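Local coordinates for 3-oxoacyl-[acyl-carrier-protein] synthase 3 (Micrococcus luteus NCTC 2665, PDB 4EWP) that probably catalyses the first condensation of fatty acid synthesis, joining an acetyl-CoA primer to malonyl-ACP to give 3-oxobutanoyl-ACP with loss of carbon dioxide, at residues A252-E257 and L340-Q345; E60-M65 and V92-A97. One frame throughout, in Å; residues are numbered along the deposited sequence.

The two contacts lie on opposite sides of the chain's centre, with their centres 27 Å apart and their nearest atoms about 9 Å apart. They follow one another along the chain: contact 2 is complete before contact 1 begins. Contact 2 lies beside the mixed sheet holding strands 86-90 and 144-152, where the start of helix 62-76 meets the loop after strand 86-90. Contact 1 packs helix 240-262 on strand 341-348 of the other mixed sheet. Both sheets have the strand order 1-5-4-2-3, the duplicated architecture of the thiolase fold. Each contact also touches the second subunit, so both lie at the homodimer interface as well as in the fold of one chain.

Contact 1 (A252-E257 and L340-Q345); sequences AKVARE and LVYGAQ
Val254 points CG1 opposite its backbone N (chi1 174°), which directs both methyls from helix 240-262 at the strand, while Tyr342 CG sits between its own N and carbonyl carbon (chi1 59°), which sets the ring against those methyls. CG2 of Val254 lies over one face of the phenol, 4.1 Å from the Tyr342 ring centroid and 22° from the ring normal, a CH-pi contact displaced toward the rim. Its closest ring atom is CE2, with Val254 CG2 to Tyr342 CE2 at 3.8 Å. The other methyl spans two strand residues: Val254 CG1 is 3.9 Å from Tyr342 CD2 and 4.1 Å from Ala344 CB. Tyr342 and Ala344, two positions apart, both turn toward the helix, whereas the backbone of Gly343 between them bonds to Gly335 of the neighbouring strand 330-337. Ile334 of that strand touches both Val254 and Ala344, and Met251 packs against Tyr342. Pro113 of the second subunit also meets the tyrosine. No hydrogen bond joins the two segments, so this helix-on-sheet layer of the thiolase fold relies here on methyl-to-ring and methyl-to-methyl dispersion, with shape rather than polarity setting the fit.

Contact 2 (E60-M65 and V92-A97); sequences ETVPVM and VTFPHA
The Pro63 and Phe94 side chains cross at about a right angle in the tight part of the contact, proline CG and CD meeting the CD2-CE2 side of the ring: Pro63 CG is 3.5 Å and Pro63 CD 3.8 Å from Phe94 CE2. Phe94 extends its ring away from its backbone N (chi1 -173°), which carries CD2 and CE2 toward the helix start. Val62 fits more loosely, its CB 4.2 Å from Phe94 CD2. Its CG2 lies 3.8 Å from Thr93 OG1, a van der Waals contact with a hydroxyl hydrogen-bonded to Glu151 OE1 and Arg152 N. Without CG and CD, as with an alanine here, the CD2-CE2 side of Phe94 would probably lose its closest neighbour and the ring be freer to turn. Farther out, exposed Val64 makes no contact with the loop; Thr61, at the N-cap position, accepts a capping bond through OG1 from Val64 N (3.2 Å, nearly straight at 163°). His96 CD2 lies over one face of the Phe94 ring, near its rim, and its imidazole meets Trp197 of the second subunit edge-to-face. The first turn of helix 62-76 thus packs on the loop from strand 86-90 to helix 101-108, whose Leu104 touches Pro63 and Phe94, while Val150 of strand 144-152 touches Val62.

Contact 1 (A252-E257 and L340-Q345)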
# COMPACT_ATOMS: atom_id res chain seq x y z
N ALA A 252 -1.99 25.15 1.02
CA ALA A 252 -1.15 26.22 1.53
C ALA A 252 -1.17 26.21 3.06
O ALA A 252 -0.17 26.51 3.69
CB ALA A 252 -1.57 27.57 0.97
N LYS A 253 -2.29 25.82 3.64
CA LYS A 253 -2.39 25.75 5.10
C LYS A 253 -1.55 24.58 5.61
O LYS A 253 -0.89 24.69 6.65
CB LYS A 253 -3.84 25.59 5.55
CG LYS A 253 -4.78 26.63 4.93
CD LYS A 253 -6.19 26.54 5.50
CE LYS A 253 -7.12 27.52 4.81
NZ LYS A 253 -8.45 27.58 5.49
N VAL A 254 -1.58 23.48 4.87
CA VAL A 254 -0.76 22.32 5.21
C VAL A 254 0.73 22.71 5.17
O VAL A 254 1.50 22.42 6.09
CB VAL A 254 -1.04 21.13 4.26
CG1 VAL A 254 -0.08 19.95 4.53
CG2 VAL A 254 -2.50 20.68 4.37
N ALA A 255 1.13 23.39 4.11
CA ALA A 255 2.53 23.80 3.99
C ALA A 255 2.96 24.71 5.14
O ALA A 255 4.03 24.54 5.72
CB ALA A 255 2.77 24.48 2.65
N ARG A 256 2.12 25.68 5.49
CA ARG A 256 2.46 26.56 6.60
C ARG A 256 2.53 25.75 7.90
O ARG A 256 3.39 25.98 8.75
CB ARG A 256 1.49 27.74 6.72
CG ARG A 256 1.70 28.81 5.62
CD ARG A 256 0.80 30.04 5.79
NE ARG A 256 -0.61 29.72 5.57
CZ ARG A 256 -1.33 30.12 4.53
NH1 ARG A 256 -0.79 30.90 3.59
NH2 ARG A 256 -2.60 29.75 4.43
N GLU A 257 1.63 24.79 8.03
CA GLU A 257 1.67 23.93 9.19
C GLU A 257 2.98 23.11 9.23
O GLU A 257 3.61 22.99 10.28
CB GLU A 257 0.44 23.03 9.20
CG GLU A 257 0.09 22.47 10.57
CD GLU A 257 -1.21 21.69 10.55
OE1 GLU A 257 -2.14 22.12 9.81
OE2 GLU A 257 -1.30 20.67 11.27
N LEU A 340 -9.46 12.31 -0.74
CA LEU A 340 -8.25 13.05 -1.05
C LEU A 340 -7.20 12.77 0.03
O LEU A 340 -7.54 12.50 1.18
CB LEU A 340 -8.57 14.55 -1.11
CG LEU A 340 -9.45 15.06 -2.27
CD1 LEU A 340 -10.01 16.46 -1.98
CD2 LEU A 340 -8.67 15.06 -3.57
N VAL A 341 -5.92 12.80 -0.35
CA VAL A 341 -4.84 12.65 0.62
C VAL A 341 -3.72 13.66 0.37
O VAL A 341 -3.56 14.15 -0.76
CB VAL A 341 -4.24 11.22 0.63
CG1 VAL A 341 -5.28 10.20 1.11
CG2 VAL A 341 -3.69 10.84 -0.75
N TYR A 342 -2.96 13.96 1.41
CA TYR A 342 -1.82 14.88 1.31
C TYR A 342 -0.73 14.55 2.33
O TYR A 342 -1.01 13.98 3.38
CB TYR A 342 -2.28 16.31 1.54
CG TYR A 342 -2.94 16.53 2.89
CD1 TYR A 342 -4.33 16.51 3.02
CD2 TYR A 342 -2.18 16.76 4.02
CE1 TYR A 342 -4.93 16.72 4.26
CE2 TYR A 342 -2.77 16.97 5.25
CZ TYR A 342 -4.15 16.95 5.36
OH TYR A 342 -4.73 17.16 6.60
N GLY A 343 0.50 14.94 2.03
CA GLY A 343 1.60 14.78 2.96
C GLY A 343 2.68 15.82 2.71
O GLY A 343 2.94 16.19 1.55
N ALA A 344 3.30 16.31 3.79
CA ALA A 344 4.35 17.32 3.68
C ALA A 344 5.44 17.17 4.74
O ALA A 344 5.16 16.77 5.87
CB ALA A 344 3.74 18.73 3.75
N GLN A 345 6.66 17.55 4.36
CA GLN A 345 7.80 17.60 5.28
C GLN A 345 8.77 18.69 4.85
O GLN A 345 8.84 19.05 3.68
CB GLN A 345 8.59 16.28 5.25
CG GLN A 345 7.84 15.07 5.66
CD GLN A 345 7.27 14.30 4.49
OE1 GLN A 345 7.53 14.62 3.32
NE2 GLN A 345 6.51 13.26 4.79

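Contact 2 (E60-M65 and V92-A97)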
# COMPACT_ATOMS: atom_id res chain seq x y z
N GLU A 60 9.05 -0.38 -20.40
CA GLU A 60 9.33 0.45 -19.23
C GLU A 60 8.21 0.36 -18.21
O GLU A 60 7.41 1.29 -18.04
CB GLU A 60 9.54 1.90 -19.65
CG GLU A 60 10.85 2.12 -20.37
CD GLU A 60 10.98 3.52 -20.90
OE1 GLU A 60 10.08 3.96 -21.65
OE2 GLU A 60 11.99 4.17 -20.55
N THR A 61 8.16 -0.79 -17.54
CA THR A 61 7.10 -1.07 -16.58
C THR A 61 7.37 -0.35 -15.27
O THR A 61 8.43 0.26 -15.07
CB THR A 61 7.03 -2.58 -16.28
OG1 THR A 61 8.31 -3.02 -15.81
CG2 THR A 61 6.65 -3.37 -17.54
N VAL A 62 6.41 -0.41 -14.37
CA VAL A 62 6.63 0.13 -13.03
C VAL A 62 7.91 -0.47 -12.37
O VAL A 62 8.75 0.27 -11.87
CB VAL A 62 5.35 -0.03 -12.17
CG1 VAL A 62 5.64 0.26 -10.68
CG2 VAL A 62 4.26 0.89 -12.71
N PRO A 63 8.07 -1.80 -12.39
CA PRO A 63 9.28 -2.35 -11.77
C PRO A 63 10.58 -1.97 -12.48
O PRO A 63 11.59 -1.78 -11.80
CB PRO A 63 9.06 -3.87 -11.86
CG PRO A 63 7.55 -4.02 -11.85
CD PRO A 63 7.06 -2.84 -12.67
N VAL A 64 10.57 -1.90 -13.81
CA VAL A 64 11.73 -1.47 -14.55
C VAL A 64 12.15 -0.05 -14.15
O VAL A 64 13.31 0.20 -13.80
CB VAL A 64 11.49 -1.55 -16.06
CG1 VAL A 64 12.55 -0.75 -16.83
CG2 VAL A 64 11.52 -3.00 -16.50
N MET A 65 11.19 0.87 -14.18
CA MET A 65 11.45 2.27 -13.83
C MET A 65 11.87 2.42 -12.36
O MET A 65 12.81 3.15 -12.05
CB MET A 65 10.23 3.15 -14.15
CG MET A 65 9.86 3.17 -15.66
SD MET A 65 8.73 4.51 -16.06
CE MET A 65 7.19 3.92 -15.36
N VAL A 92 0.06 3.41 -8.04
CA VAL A 92 -1.30 2.92 -8.23
C VAL A 92 -1.48 2.32 -9.61
O VAL A 92 -2.60 2.05 -10.02
CB VAL A 92 -2.36 4.03 -8.06
CG1 VAL A 92 -2.34 4.60 -6.66
CG2 VAL A 92 -2.17 5.15 -9.11
N THR A 93 -0.39 2.12 -10.35
CA THR A 93 -0.54 1.70 -11.74
C THR A 93 0.04 0.33 -12.04
O THR A 93 -0.03 -0.14 -13.17
CB THR A 93 0.03 2.76 -12.74
OG1 THR A 93 1.31 3.23 -12.28
CG2 THR A 93 -0.90 3.94 -12.83
N PHE A 94 0.61 -0.33 -11.04
CA PHE A 94 1.10 -1.69 -11.22
C PHE A 94 -0.12 -2.59 -11.41
O PHE A 94 -0.97 -2.68 -10.53
CB PHE A 94 1.93 -2.10 -10.01
CG PHE A 94 2.63 -3.44 -10.13
CD1 PHE A 94 2.41 -4.44 -9.19
CD2 PHE A 94 3.54 -3.67 -11.15
CE1 PHE A 94 3.09 -5.66 -9.26
CE2 PHE A 94 4.21 -4.89 -11.24
CZ PHE A 94 4.00 -5.88 -10.30
N PRO A 95 -0.23 -3.24 -12.58
CA PRO A 95 -1.42 -3.97 -13.04
C PRO A 95 -1.57 -5.37 -12.45
O PRO A 95 -1.93 -6.31 -13.17
CB PRO A 95 -1.19 -4.09 -14.55
CG PRO A 95 0.29 -4.10 -14.70
CD PRO A 95 0.82 -3.19 -13.62
N HIS A 96 -1.32 -5.50 -11.16
CA HIS A 96 -1.57 -6.75 -10.45
C HIS A 96 -2.11 -6.43 -9.08
O HIS A 96 -1.50 -5.67 -8.32
CB HIS A 96 -0.27 -7.53 -10.27
CG HIS A 96 0.35 -7.95 -11.56
ND1 HIS A 96 0.10 -9.17 -12.15
CD2 HIS A 96 1.22 -7.31 -12.37
CE1 HIS A 96 0.79 -9.27 -13.27
NE2 HIS A 96 1.48 -8.16 -13.43
N ALA A 97 -3.25 -7.04 -8.75
CA ALA A 97 -3.76 -6.92 -7.39
C ALA A 97 -2.68 -7.40 -6.40
O ALA A 97 -2.44 -6.77 -5.37
CB ALA A 97 -5.04 -7.72 -7.24